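Local coordinates for endonuclease PI-MtuI (Mycobacterium tuberculosis, PDB 2IMZ), which forms the protein-splicing domain of the RecA intein, which would excise itself from its precursor and join the flanking segments, at the interface of chains A and B. Sequence-based numbering; all coordinates share one arbitrary frame. Chains: chain A/B, Endonuclease PI-MtuI.

The interface of chains A and B. Residues chain A 152, 157, 167; chain B 74, 81, 157-158, 167.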
# COMPACT_ATOMS: atom_id res chain seq x y z
N GLU A 152 6.75 -4.04 -3.20
CA GLU A 152 6.96 -2.71 -2.66
C GLU A 152 7.88 -1.99 -3.64
O GLU A 152 8.94 -2.51 -3.99
CB GLU A 152 7.61 -2.73 -1.28
CG GLU A 152 6.63 -2.84 -0.13
CD GLU A 152 5.54 -1.77 -0.16
OE1 GLU A 152 5.85 -0.56 -0.14
OE2 GLU A 152 4.36 -2.16 -0.21
N HIS A 157 5.41 4.07 -4.14
CA HIS A 157 4.38 3.15 -3.69
C HIS A 157 3.28 2.81 -4.69
O HIS A 157 2.15 2.52 -4.29
CB HIS A 157 3.74 3.69 -2.40
CG HIS A 157 4.66 3.64 -1.22
ND1 HIS A 157 4.88 2.49 -0.50
CD2 HIS A 157 5.46 4.59 -0.67
CE1 HIS A 157 5.78 2.73 0.44
NE2 HIS A 157 6.14 4.00 0.36
N HIS A 167 -2.13 0.27 -6.69
CA HIS A 167 -1.53 0.65 -5.42
C HIS A 167 -0.49 -0.35 -4.95
O HIS A 167 -0.71 -1.56 -5.00
CB HIS A 167 -2.64 0.81 -4.39
CG HIS A 167 -2.19 1.39 -3.09
ND1 HIS A 167 -1.67 0.62 -2.07
CD2 HIS A 167 -2.20 2.66 -2.62
CE1 HIS A 167 -1.39 1.39 -1.04
NE2 HIS A 167 -1.70 2.63 -1.35
N LYS B 74 1.87 -3.88 6.31
CA LYS B 74 3.30 -3.58 6.27
C LYS B 74 3.74 -2.56 7.31
O LYS B 74 3.09 -1.53 7.52
CB LYS B 74 3.69 -3.13 4.86
CG LYS B 74 3.67 -4.30 3.88
CD LYS B 74 3.71 -3.85 2.43
CE LYS B 74 2.39 -3.22 2.02
NZ LYS B 74 2.23 -3.14 0.54
N TRP B 81 10.32 -2.52 4.51
CA TRP B 81 8.94 -2.91 4.72
C TRP B 81 8.79 -4.41 4.89
O TRP B 81 9.26 -5.19 4.05
CB TRP B 81 8.06 -2.43 3.55
CG TRP B 81 8.02 -0.94 3.44
CD1 TRP B 81 8.70 -0.16 2.55
CD2 TRP B 81 7.29 -0.04 4.29
NE1 TRP B 81 8.45 1.17 2.79
CE2 TRP B 81 7.58 1.27 3.85
CE3 TRP B 81 6.43 -0.21 5.37
CZ2 TRP B 81 7.04 2.41 4.46
CZ3 TRP B 81 5.88 0.91 5.98
CH2 TRP B 81 6.19 2.20 5.53
N HIS B 157 2.11 7.88 1.34
CA HIS B 157 1.56 6.55 1.61
C HIS B 157 2.01 5.88 2.91
O HIS B 157 2.06 4.66 2.99
CB HIS B 157 1.86 5.62 0.43
CG HIS B 157 1.12 5.98 -0.82
ND1 HIS B 157 -0.16 5.53 -1.08
CD2 HIS B 157 1.46 6.78 -1.86
CE1 HIS B 157 -0.57 6.04 -2.23
NE2 HIS B 157 0.39 6.80 -2.73
N THR B 158 2.33 6.68 3.92
CA THR B 158 2.75 6.15 5.21
C THR B 158 2.17 7.02 6.31
O THR B 158 1.69 8.12 6.06
CB THR B 158 4.29 6.14 5.37
OG1 THR B 158 4.77 7.49 5.33
CG2 THR B 158 4.95 5.34 4.26
N HIS B 167 2.66 1.22 6.97
CA HIS B 167 2.33 1.42 5.57
C HIS B 167 0.89 1.88 5.39
O HIS B 167 0.01 1.47 6.14
CB HIS B 167 2.57 0.12 4.82
CG HIS B 167 2.58 0.27 3.33
ND1 HIS B 167 1.42 0.37 2.59
CD2 HIS B 167 3.60 0.38 2.45
CE1 HIS B 167 1.73 0.53 1.32
NE2 HIS B 167 3.04 0.54 1.21
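A:Glu152 reaches across to B:Lys74 and B:His167 at a two-fold contact between two intein splicing domains of the Hint (Hedgehog/intein) fold. From CB, near the end of strand 134-153, CG packs against the CB methylene of B:Trp81 at 4.0 Å, with B:Lys74 CD also nearby. A bend at chi2 (-54°) then turns CD so that the carboxylate faces chain B, and its two oxygens diverge to different partners. OE2 accepts a short hydrogen bond, also a salt bridge, from the side-chain amine NZ of B:Lys74 at 2.5 Å; the donor lies nearly on the extension of the C-O bond. OE1 instead points towards NE2 of B:His167, 3.3 Å away, with the carboxylate and imidazole planes 83° apart.

B:His167 is the penultimate histidine of the intein, conserved next to the C-terminal asparagine. Its NE2 also approaches ND1 of A:His157 at 3.2 Å, so an oxygen and two ring nitrogens converge from both chains. Glu152 and His157 are zinc ligands, together with the C-terminal Asn168, modelled as an aminosuccinimide; the convergence would suit a shared zinc ion, but the separations alone do not establish that B:His167 is a ligand. Within chain B, CE of B:Lys74 lies 3.6 Å above the centre of the B:His167 ring, so the lysine chain that grips the carboxylate also covers one face of this imidazole.

B:Trp81 flanks the site: its five-membered ring stands at 80° to the A:His157 ring, an edge-to-face pairing in which the indole NE1 is 3.9 Å from A:His157 CE1. The two His157 side chains run alongside each other in opposite senses, with A:His157 CG 3.8 Å from B:His157 CB. Beyond them the twin nitrogen pair, A:His167 NE2 and B:His157 ND1 at 3.3 Å, repeats the arrangement with chains exchanged. This pairing of chains may be a feature of the crystal.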